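Local coordinates for protein restriction endonuclease PacI (Pseudomonas alcaligenes, PDB 3M7K) that cuts double-stranded DNA at a rare eight-base-pair target, as a homodimeric HNH restriction endonuclease with a beta-beta-alpha-metal active site, at residues L11-E15 with G56-R61; I68-T74 with I86-G90; F73-R78 with A108-C112. One frame throughout, in Å; residues are numbered along the deposited sequence.

Contact 1 (L11-E15 with G56-R61); sequences LAADE and GLSAQR
A buried carboxylate-guanidinium salt bridge joins two turns here. Segment 11-15 starts at Leu11, the end of strand 10-11, in the hairpin with strand 2-3 beside the N-terminal four-cysteine zinc site. It turns into a 3-10 segment at 13-15, with Glu15 N bonded to Ala12 O at 3.0 Å. The 56-61 segment leaves helix 48-55 at Gly56, whose phi is positive (56°). Leu57 is extended, and residues 58-60 have helical phi/psi; Gln60 N bonds to Leu57 O at 2.9 Å. Glu15 and Ser58 are nearest, with their CA atoms 5.8 Å apart.

Glu15 does most of the work. Its CA-CB bond points sideways, but chi1 t and chi2 p carry the carboxylate across. Glu15 OE2 accepts from Ser58 N at 2.8 Å. Glu15 OE1 takes Arg61 NH1 and NH2, each at 3.0 Å, near the guanidinium plane. Arg61 folds back over its own turn with chi1 m, chi2 t and chi3 m. Its NE pairs with Glu70, which also bonds Ser58 OG, so this arginine ties two acids together.

Leu11 (m, t) meets Leu57 (m, t) with CD2 to CD2 at 4.1 Å. The contact therefore packs the N-terminal zinc module against the turn after helix 48-55. At the edge, Asp14 has chi1 p, and a water bridges Asp14 OD2 (2.7 Å) to Ala59 N (3.1 Å).

Contact 2 (I68-T74 with I86-G90); sequences ISEAGFT and IQCLG. With nucleotides of chain C.
Phe73 lays its ring beside Ile86 and Leu89. Its chi1 is t and chi2 74°. Phe73 CE2 lies 3.6 Å from Ile86 CG2, which sits at the ring edge, and Phe73 CB is 3.9 Å from Leu89 CD2. Ile86 and Leu89 are both m, t.

Helix 70-74 starts at the N-cap Ser69, whose OG (chi1 p) accepts from Gly72 N at 2.9 Å. The 86-90 segment is irregular. CA atoms of the two segments come nearest at Thr74-Gln87 (4.8 Å) and Glu70-Cys88 (5.7 Å). Glu70 is extended (t, t), and its OE2 accepts from Leu89 N at 3.0 Å. The same carboxylate also holds Ser58, Lys25 and Arg61. Thr74 (chi1 m) gives its OG1 proton to Glu70 O at 2.7 Å. A water sits between Phe73 O and Ile86 O, 2.8 Å from each.

The other side of the 86-90 segment binds the DNA backbone. Gln87 N donates to OP1 of DA3 of chain C at 2.7 Å, and Cys88 N makes a weak bond to the same OP1 at 3.3 Å. The helix thus backs a phosphate-binding loop that leads into the beta-beta-alpha-metal motif.

The contact is buried. Phe73 reaches helix 110-116, Cys88 touches helices 25-40 and 48-55, and Gly90 opens strand 90-93, paired with strand 105-108.

Contact 3 (F73-R78 with A108-C112); sequences FTSLHR and ACFIC. With ZN (zinc ion), chain D; nucleotides of chain C.
Helix 70-74 runs into a type I beta turn from Thr74 to His77, where His77 N bonds to Thr74 O at 3.1 Å. His77 has positive phi (53°), and Arg78 then extends. The 108-112 segment leaves strand 105-108 at Ala108 and enters helix 110-116. Cys109 is its N-cap, with Cys109 SG accepting from Cys112 N at 3.4 Å. The nearest CA pairs are Phe73-Cys109 (7.1 Å) and Arg78-Phe110 (8.4 Å).

Phe73 (chi1 t, chi2 74°) fills the gap. Cys109 CB makes a CH-pi contact over the face of the Phe73 ring, 3.8 Å from its centroid; Cys109 SG lies obliquely, 4.5 Å from the Phe73 centroid. Ile111 (m, t) brings CG1 to 3.8 Å from Phe73 CE1, at the ring edge. Ile111 CD1 also meets Leu76 CD1 at 4.0 Å and Arg78 CD at 3.8 Å. Phe110 (chi1 t) turns its ring to the DNA, with C5' of DA2 of chain C over one face.

Zinc is held by Cys109 SG (2.3 Å) and Cys112 SG (2.4 Å), completed by Cys63 and Cys66. This structural site, distinct from the magnesium bound by Asp92 and Asn113, sits where strand 105-108 meets helix 110-116 in the beta-beta-alpha-metal motif of HNH nucleases.

The three contacts run from the N-terminal zinc module to the nuclease core. Contacts 1 and 2 have centres about 11 Å apart and meet through Glu70: Glu70 OE2 is 2.7 Å from Arg61 NE, a salt bridge, and Glu70 OE1 is 2.5 Å from Ser58 OG. Contacts 2 and 3 share Phe73 and Thr74, with centres about 5 Å apart. Gly90 N lies 2.8 Å from Ala108 O, and Ile86 N lies 2.9 Å from Arg78 O. Contacts 1 and 3 do not touch; their nearest atoms are about 7 Å apart. Magnesium, bound by Asp92 and Asn113, lies about 8 Å from the Phe110 side chain of contact 3.

Contact 1 (L11-E15 with G56-R61)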
loop_
_atom_site.group_PDB
_atom_site.type_symbol
_atom_site.label_atom_id
_atom_site.label_comp_id
_atom_site.label_asym_id
_atom_site.label_seq_id
_atom_site.Cartn_x
_atom_site.Cartn_y
_atom_site.Cartn_z
ATOM N N LEU A 11 6.760 19.232 -27.972
ATOM C CA LEU A 11 7.307 18.319 -26.936
ATOM C C LEU A 11 8.068 17.112 -27.469
ATOM O O LEU A 11 7.738 16.579 -28.520
ATOM C CB LEU A 11 6.165 17.754 -26.074
ATOM C CG LEU A 11 5.118 18.666 -25.453
ATOM C CD1 LEU A 11 3.947 17.834 -25.007
ATOM C CD2 LEU A 11 5.708 19.448 -24.301
ATOM N N ALA A 12 9.044 16.638 -26.694
ATOM C CA ALA A 12 9.779 15.406 -27.020
ATOM C C ALA A 12 8.957 14.131 -26.884
ATOM O O ALA A 12 7.939 14.102 -26.179
ATOM C CB ALA A 12 11.011 15.298 -26.181
ATOM N N ALA A 13 9.431 13.071 -27.535
ATOM C CA ALA A 13 8.804 11.753 -27.461
ATOM C C ALA A 13 8.526 11.282 -26.030
ATOM O O ALA A 13 7.511 10.627 -25.796
ATOM C CB ALA A 13 9.646 10.726 -28.185
ATOM N N ASP A 14 9.413 11.611 -25.084
ATOM C CA ASP A 14 9.259 11.146 -23.679
ATOM C C ASP A 14 8.111 11.846 -22.917
ATOM O O ASP A 14 7.790 11.490 -21.779
ATOM C CB ASP A 14 10.590 11.192 -22.902
ATOM C CG ASP A 14 11.123 12.608 -22.691
ATOM O OD1 ASP A 14 10.687 13.538 -23.390
ATOM O OD2 ASP A 14 11.997 12.801 -21.816
ATOM N N GLU A 15 7.487 12.836 -23.553
ATOM C CA GLU A 15 6.310 13.483 -22.964
ATOM C C GLU A 15 5.010 12.833 -23.482
ATOM O O GLU A 15 3.909 13.215 -23.082
ATOM C CB GLU A 15 6.347 14.989 -23.245
ATOM C CG GLU A 15 5.682 15.836 -22.173
ATOM C CD GLU A 15 6.336 15.704 -20.810
ATOM O OE1 GLU A 15 5.618 15.822 -19.801
ATOM O OE2 GLU A 15 7.565 15.493 -20.739
ATOM N N GLY A 56 6.063 20.106 -15.261
ATOM C CA GLY A 56 7.301 20.124 -16.015
ATOM C C GLY A 56 7.387 19.050 -17.086
ATOM O O GLY A 56 6.398 18.701 -17.750
ATOM N N LEU A 57 8.587 18.510 -17.235
ATOM C CA LEU A 57 8.863 17.557 -18.296
ATOM C C LEU A 57 9.426 16.257 -17.758
ATOM O O LEU A 57 10.085 16.227 -16.712
ATOM C CB LEU A 57 9.827 18.163 -19.306
ATOM C CG LEU A 57 9.311 19.390 -20.061
ATOM C CD1 LEU A 57 10.435 19.993 -20.843
ATOM C CD2 LEU A 57 8.099 19.041 -20.976
ATOM N N SER A 58 9.188 15.194 -18.517
ATOM C CA SER A 58 9.437 13.815 -18.089
ATOM C C SER A 58 10.808 13.534 -17.471
ATOM O O SER A 58 10.907 12.809 -16.469
ATOM C CB SER A 58 9.224 12.881 -19.263
ATOM O OG SER A 58 9.133 11.543 -18.818
ATOM N N ALA A 59 11.861 14.087 -18.068
ATOM C CA ALA A 59 13.214 13.783 -17.627
ATOM C C ALA A 59 13.529 14.462 -16.305
ATOM O O ALA A 59 14.471 14.082 -15.616
ATOM C CB ALA A 59 14.240 14.174 -18.707
ATOM N N GLN A 60 12.735 15.458 -15.938
ATOM C CA GLN A 60 12.927 16.129 -14.652
ATOM C C GLN A 60 12.069 15.550 -13.533
ATOM O O GLN A 60 12.311 15.822 -12.357
ATOM C CB GLN A 60 12.687 17.641 -14.786
ATOM C CG GLN A 60 13.517 18.309 -15.881
ATOM C CD GLN A 60 14.951 17.840 -15.869
ATOM O OE1 GLN A 60 15.427 17.200 -16.826
ATOM N NE2 GLN A 60 15.658 18.143 -14.774
ATOM N N ARG A 61 11.077 14.740 -13.888
ATOM C CA ARG A 61 10.133 14.209 -12.889
ATOM C C ARG A 61 10.686 13.025 -12.080
ATOM O O ARG A 61 11.111 12.022 -12.650
ATOM C CB ARG A 61 8.797 13.838 -13.544
ATOM C CG ARG A 61 7.957 15.057 -13.941
ATOM C CD ARG A 61 6.521 14.667 -14.241
ATOM N NE ARG A 61 6.366 13.919 -15.498
ATOM C CZ ARG A 61 6.228 14.475 -16.702
ATOM N NH1 ARG A 61 6.272 15.806 -16.851
ATOM N NH2 ARG A 61 6.057 13.698 -17.775
HETATM O O HOH W 1 11.972 15.348 -20.859
#

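Contact 2 (I68-T74 with I86-G90)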
loop_
_atom_site.group_PDB
_atom_site.type_symbol
_atom_site.label_atom_id
_atom_site.label_comp_id
_atom_site.label_asym_id
_atom_site.label_seq_id
_atom_site.Cartn_x
_atom_site.Cartn_y
_atom_site.Cartn_z
ATOM N N ILE A 68 12.360 7.826 -7.306
ATOM C CA ILE A 68 12.450 7.139 -8.589
ATOM C C ILE A 68 12.130 8.119 -9.737
ATOM O O ILE A 68 11.256 8.975 -9.593
ATOM C CB ILE A 68 11.557 5.886 -8.644
ATOM C CG1 ILE A 68 12.007 4.980 -9.806
ATOM C CG2 ILE A 68 10.054 6.271 -8.773
ATOM C CD1 ILE A 68 11.448 3.596 -9.736
ATOM N N SER A 69 12.851 7.992 -10.851
ATOM C CA SER A 69 12.612 8.832 -12.023
ATOM C C SER A 69 11.395 8.285 -12.756
ATOM O O SER A 69 11.022 7.107 -12.583
ATOM C CB SER A 69 13.824 8.819 -12.957
ATOM O OG SER A 69 13.971 7.532 -13.543
ATOM N N GLU A 70 10.774 9.130 -13.570
ATOM C CA GLU A 70 9.655 8.676 -14.385
ATOM C C GLU A 70 10.028 7.475 -15.282
ATOM O O GLU A 70 9.235 6.532 -15.426
ATOM C CB GLU A 70 9.108 9.832 -15.214
ATOM C CG GLU A 70 7.891 9.467 -15.996
ATOM C CD GLU A 70 7.061 10.659 -16.341
ATOM O OE1 GLU A 70 7.093 11.073 -17.518
ATOM O OE2 GLU A 70 6.384 11.186 -15.436
ATOM N N ALA A 71 11.217 7.513 -15.881
ATOM C CA ALA A 71 11.700 6.383 -16.701
ATOM C C ALA A 71 11.931 5.129 -15.861
ATOM O O ALA A 71 11.607 4.019 -16.290
ATOM C CB ALA A 71 12.974 6.759 -17.492
ATOM N N GLY A 72 12.479 5.318 -14.658
ATOM C CA GLY A 72 12.677 4.214 -13.706
ATOM C C GLY A 72 11.350 3.568 -13.342
ATOM O O GLY A 72 11.198 2.341 -13.405
ATOM N N PHE A 73 10.369 4.386 -12.994
ATOM C CA PHE A 73 9.054 3.852 -12.683
ATOM C C PHE A 73 8.398 3.144 -13.861
ATOM O O PHE A 73 7.782 2.104 -13.690
ATOM C CB PHE A 73 8.127 4.936 -12.144
ATOM C CG PHE A 73 6.875 4.393 -11.541
ATOM C CD1 PHE A 73 6.915 3.767 -10.292
ATOM C CD2 PHE A 73 5.658 4.484 -12.211
ATOM C CE1 PHE A 73 5.760 3.241 -9.707
ATOM C CE2 PHE A 73 4.465 3.965 -11.604
ATOM C CZ PHE A 73 4.543 3.338 -10.364
ATOM N N THR A 74 8.517 3.717 -15.051
ATOM C CA THR A 74 8.017 3.091 -16.269
ATOM C C THR A 74 8.590 1.683 -16.438
ATOM O O THR A 74 7.869 0.779 -16.844
ATOM C CB THR A 74 8.320 3.983 -17.509
ATOM O OG1 THR A 74 7.743 5.271 -17.299
ATOM C CG2 THR A 74 7.760 3.381 -18.818
ATOM N N ILE A 86 1.699 1.886 -16.666
ATOM C CA ILE A 86 1.845 3.268 -16.155
ATOM C C ILE A 86 3.185 3.844 -16.607
ATOM O O ILE A 86 4.223 3.198 -16.445
ATOM C CB ILE A 86 1.743 3.296 -14.619
ATOM C CG1 ILE A 86 0.391 2.703 -14.189
ATOM C CG2 ILE A 86 1.996 4.726 -14.059
ATOM C CD1 ILE A 86 0.209 2.511 -12.703
ATOM N N GLN A 87 3.157 5.051 -17.171
ATOM C CA GLN A 87 4.315 5.615 -17.859
ATOM C C GLN A 87 4.625 7.026 -17.389
ATOM O O GLN A 87 5.544 7.680 -17.895
ATOM C CB GLN A 87 4.073 5.601 -19.363
ATOM C CG GLN A 87 3.876 4.204 -19.930
ATOM C CD GLN A 87 3.157 4.222 -21.271
ATOM O OE1 GLN A 87 3.637 4.826 -22.230
ATOM N NE2 GLN A 87 1.991 3.562 -21.338
ATOM N N CYS A 88 3.853 7.495 -16.416
ATOM C CA CYS A 88 4.115 8.785 -15.824
ATOM C C CYS A 88 3.869 8.799 -14.313
ATOM O O CYS A 88 3.219 7.891 -13.753
ATOM C CB CYS A 88 3.289 9.874 -16.514
ATOM S SG CYS A 88 1.543 9.762 -16.181
ATOM N N LEU A 89 4.422 9.817 -13.674
ATOM C CA LEU A 89 4.269 10.008 -12.234
ATOM C C LEU A 89 3.039 10.831 -11.947
ATOM O O LEU A 89 2.665 11.694 -12.745
ATOM C CB LEU A 89 5.503 10.685 -11.651
ATOM C CG LEU A 89 6.808 9.927 -11.904
ATOM C CD1 LEU A 89 7.917 10.631 -11.198
ATOM C CD2 LEU A 89 6.743 8.462 -11.442
ATOM N N GLY A 90 2.410 10.561 -10.805
ATOM C CA GLY A 90 1.159 11.227 -10.467
ATOM C C GLY A 90 1.315 12.246 -9.368
ATOM O O GLY A 90 2.433 12.663 -9.031
ATOM P P DA C 3 -0.669 6.640 -16.972
ATOM O OP1 DA C 3 0.767 6.279 -16.882
ATOM O OP2 DA C 3 -1.058 8.075 -17.017
ATOM O "O5'" DA C 3 -1.334 5.955 -18.230
ATOM C "C5'" DA C 3 -0.823 4.761 -18.785
ATOM C "C4'" DA C 3 -1.765 4.245 -19.874
ATOM O "O4'" DA C 3 -3.126 4.290 -19.379
ATOM C "C3'" DA C 3 -1.825 5.042 -21.176
ATOM O "O3'" DA C 3 -2.266 4.183 -22.220
ATOM C "C2'" DA C 3 -2.903 6.086 -20.892
ATOM C "C1'" DA C 3 -3.900 5.244 -20.094
ATOM N N9 DA C 3 -4.698 5.999 -19.126
ATOM C C8 DA C 3 -4.331 7.106 -18.412
ATOM N N7 DA C 3 -5.270 7.547 -17.606
ATOM C C5 DA C 3 -6.333 6.666 -17.820
ATOM C C6 DA C 3 -7.639 6.560 -17.274
ATOM N N6 DA C 3 -8.144 7.399 -16.366
ATOM N N1 DA C 3 -8.421 5.542 -17.694
ATOM C C2 DA C 3 -7.952 4.683 -18.608
ATOM N N3 DA C 3 -6.751 4.675 -19.186
ATOM C C4 DA C 3 -5.986 5.704 -18.746
ATOM P P DA C 2 -1.565 8.393 -10.692
ATOM O OP1 DA C 2 -0.193 7.921 -10.408
ATOM O OP2 DA C 2 -1.781 9.807 -11.073
ATOM O "O5'" DA C 2 -2.279 7.484 -11.789
ATOM C "C5'" DA C 2 -1.767 6.157 -12.062
ATOM C "C4'" DA C 2 -2.154 5.706 -13.465
ATOM O "O4'" DA C 2 -3.590 5.532 -13.542
ATOM C "C3'" DA C 2 -1.828 6.666 -14.604
ATOM O "O3'" DA C 2 -1.465 5.901 -15.785
ATOM C "C2'" DA C 2 -3.113 7.473 -14.818
ATOM C "C1'" DA C 2 -4.196 6.457 -14.436
ATOM N N9 DA C 2 -5.354 6.982 -13.708
ATOM C C8 DA C 2 -5.546 8.215 -13.137
ATOM N N7 DA C 2 -6.714 8.367 -12.540
ATOM C C5 DA C 2 -7.326 7.136 -12.721
ATOM C C6 DA C 2 -8.576 6.624 -12.314
ATOM N N6 DA C 2 -9.452 7.347 -11.607
ATOM N N1 DA C 2 -8.886 5.340 -12.659
ATOM C C2 DA C 2 -7.998 4.632 -13.370
ATOM N N3 DA C 2 -6.780 5.011 -13.809
ATOM C C4 DA C 2 -6.508 6.279 -13.439
HETATM O O HOH W 2 5.253 1.313 -14.647
#

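Contact 3 (F73-R78 with A108-C112)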
loop_
_atom_site.group_PDB
_atom_site.type_symbol
_atom_site.label_atom_id
_atom_site.label_comp_id
_atom_site.label_asym_id
_atom_site.label_seq_id
_atom_site.Cartn_x
_atom_site.Cartn_y
_atom_site.Cartn_z
ATOM N N PHE A 73 10.369 4.386 -12.994
ATOM C CA PHE A 73 9.054 3.852 -12.683
ATOM C C PHE A 73 8.398 3.144 -13.861
ATOM O O PHE A 73 7.782 2.104 -13.690
ATOM C CB PHE A 73 8.127 4.936 -12.144
ATOM C CG PHE A 73 6.875 4.393 -11.541
ATOM C CD1 PHE A 73 6.915 3.767 -10.292
ATOM C CD2 PHE A 73 5.658 4.484 -12.211
ATOM C CE1 PHE A 73 5.760 3.241 -9.707
ATOM C CE2 PHE A 73 4.465 3.965 -11.604
ATOM C CZ PHE A 73 4.543 3.338 -10.364
ATOM N N THR A 74 8.517 3.717 -15.051
ATOM C CA THR A 74 8.017 3.091 -16.269
ATOM C C THR A 74 8.590 1.683 -16.438
ATOM O O THR A 74 7.869 0.779 -16.844
ATOM C CB THR A 74 8.320 3.983 -17.509
ATOM O OG1 THR A 74 7.743 5.271 -17.299
ATOM C CG2 THR A 74 7.760 3.381 -18.818
ATOM N N SER A 75 9.862 1.510 -16.082
ATOM C CA SER A 75 10.578 0.228 -16.237
ATOM C C SER A 75 10.101 -0.817 -15.237
ATOM O O SER A 75 10.442 -1.990 -15.379
ATOM C CB SER A 75 12.099 0.411 -16.073
ATOM O OG SER A 75 12.447 0.485 -14.686
ATOM N N LEU A 76 9.334 -0.396 -14.220
ATOM C CA LEU A 76 8.732 -1.352 -13.309
ATOM C C LEU A 76 7.535 -2.071 -13.929
ATOM O O LEU A 76 7.092 -3.089 -13.412
ATOM C CB LEU A 76 8.307 -0.660 -11.987
ATOM C CG LEU A 76 9.462 -0.229 -11.079
ATOM C CD1 LEU A 76 8.944 0.551 -9.894
ATOM C CD2 LEU A 76 10.228 -1.457 -10.616
ATOM N N HIS A 77 6.983 -1.508 -15.002
ATOM C CA HIS A 77 5.797 -2.071 -15.668
ATOM C C HIS A 77 4.627 -2.312 -14.736
ATOM O O HIS A 77 4.024 -3.371 -14.747
ATOM C CB HIS A 77 6.180 -3.330 -16.434
ATOM C CG HIS A 77 7.198 -3.046 -17.473
ATOM N ND1 HIS A 77 6.877 -2.416 -18.653
ATOM C CD2 HIS A 77 8.543 -3.188 -17.466
ATOM C CE1 HIS A 77 7.978 -2.228 -19.354
ATOM N NE2 HIS A 77 9.003 -2.690 -18.657
ATOM N N ARG A 78 4.310 -1.297 -13.944
ATOM C CA ARG A 78 3.148 -1.321 -13.080
ATOM C C ARG A 78 1.917 -1.072 -13.938
ATOM O O ARG A 78 2.017 -0.392 -14.954
ATOM C CB ARG A 78 3.270 -0.195 -12.053
ATOM C CG ARG A 78 4.536 -0.265 -11.200
ATOM C CD ARG A 78 4.648 -1.631 -10.524
ATOM N NE ARG A 78 3.491 -1.854 -9.671
ATOM C CZ ARG A 78 3.158 -3.014 -9.115
ATOM N NH1 ARG A 78 2.064 -3.087 -8.359
ATOM N NH2 ARG A 78 3.902 -4.092 -9.309
ATOM N N ALA A 108 4.343 12.132 -6.993
ATOM C CA ALA A 108 4.511 10.802 -6.412
ATOM C C ALA A 108 4.270 9.688 -7.441
ATOM O O ALA A 108 3.337 9.768 -8.243
ATOM C CB ALA A 108 3.575 10.616 -5.197
ATOM N N CYS A 109 5.085 8.637 -7.389
ATOM C CA CYS A 109 4.844 7.476 -8.230
ATOM C C CYS A 109 3.637 6.744 -7.658
ATOM O O CYS A 109 3.278 6.924 -6.471
ATOM C CB CYS A 109 6.081 6.540 -8.283
ATOM S SG CYS A 109 6.417 5.519 -6.771
ATOM N N PHE A 110 2.979 5.950 -8.481
ATOM C CA PHE A 110 1.738 5.288 -8.048
ATOM C C PHE A 110 1.962 4.288 -6.912
ATOM O O PHE A 110 1.042 4.023 -6.109
ATOM C CB PHE A 110 1.071 4.603 -9.243
ATOM C CG PHE A 110 -0.404 4.289 -9.046
ATOM C CD1 PHE A 110 -1.241 5.162 -8.346
ATOM C CD2 PHE A 110 -0.954 3.124 -9.598
ATOM C CE1 PHE A 110 -2.585 4.878 -8.164
ATOM C CE2 PHE A 110 -2.328 2.839 -9.465
ATOM C CZ PHE A 110 -3.151 3.720 -8.745
ATOM N N ILE A 111 3.175 3.736 -6.824
ATOM C CA ILE A 111 3.498 2.843 -5.700
ATOM C C ILE A 111 3.475 3.622 -4.375
ATOM O O ILE A 111 2.804 3.211 -3.426
ATOM C CB ILE A 111 4.824 2.048 -5.919
ATOM C CG1 ILE A 111 4.599 0.951 -6.970
ATOM C CG2 ILE A 111 5.328 1.447 -4.593
ATOM C CD1 ILE A 111 5.860 0.131 -7.394
ATOM N N CYS A 112 4.198 4.744 -4.302
ATOM C CA CYS A 112 4.237 5.506 -3.054
ATOM C C CYS A 112 2.884 6.144 -2.764
ATOM O O CYS A 112 2.465 6.247 -1.611
ATOM C CB CYS A 112 5.308 6.604 -3.120
ATOM S SG CYS A 112 6.980 5.938 -3.077
HETATM ZN ZN ZN D . 7.755 6.599 -5.191
ATOM P P DA C 2 -1.565 8.393 -10.692
ATOM O OP1 DA C 2 -0.193 7.921 -10.408
ATOM O OP2 DA C 2 -1.781 9.807 -11.073
ATOM O "O5'" DA C 2 -2.279 7.484 -11.789
ATOM C "C5'" DA C 2 -1.767 6.157 -12.062
ATOM C "C4'" DA C 2 -2.154 5.706 -13.465
ATOM O "O4'" DA C 2 -3.590 5.532 -13.542
ATOM C "C3'" DA C 2 -1.828 6.666 -14.604
ATOM O "O3'" DA C 2 -1.465 5.901 -15.785
ATOM C "C2'" DA C 2 -3.113 7.473 -14.818
ATOM C "C1'" DA C 2 -4.196 6.457 -14.436
ATOM N N9 DA C 2 -5.354 6.982 -13.708
ATOM C C8 DA C 2 -5.546 8.215 -13.137
ATOM N N7 DA C 2 -6.714 8.367 -12.540
ATOM C C5 DA C 2 -7.326 7.136 -12.721
ATOM C C6 DA C 2 -8.576 6.624 -12.314
ATOM N N6 DA C 2 -9.452 7.347 -11.607
ATOM N N1 DA C 2 -8.886 5.340 -12.659
ATOM C C2 DA C 2 -7.998 4.632 -13.370
ATOM N N3 DA C 2 -6.780 5.011 -13.809
ATOM C C4 DA C 2 -6.508 6.279 -13.439
ATOM O OP3 DT C 1 -7.558 9.734 -5.020
ATOM P P DT C 1 -6.520 10.699 -5.472
ATOM O OP1 DT C 1 -5.772 11.473 -4.491
ATOM O OP2 DT C 1 -7.144 11.578 -6.460
ATOM O "O5'" DT C 1 -5.516 9.700 -6.217
ATOM C "C5'" DT C 1 -4.627 10.046 -7.203
ATOM C "C4'" DT C 1 -3.971 8.753 -7.687
ATOM O "O4'" DT C 1 -4.828 7.625 -7.412
ATOM C "C3'" DT C 1 -3.686 8.736 -9.166
ATOM O "O3'" DT C 1 -2.459 8.045 -9.414
ATOM C "C2'" DT C 1 -4.908 8.002 -9.731
ATOM C "C1'" DT C 1 -5.248 7.007 -8.618
ATOM N N1 DT C 1 -6.697 6.776 -8.550
ATOM C C2 DT C 1 -7.193 5.536 -8.889
ATOM O O2 DT C 1 -6.504 4.600 -9.236
ATOM N N3 DT C 1 -8.550 5.414 -8.807
ATOM C C4 DT C 1 -9.450 6.399 -8.436
ATOM O O4 DT C 1 -10.652 6.172 -8.411
ATOM C C5 DT C 1 -8.880 7.681 -8.088
ATOM C C7 DT C 1 -9.780 8.821 -7.668
ATOM C C6 DT C 1 -7.537 7.812 -8.161
#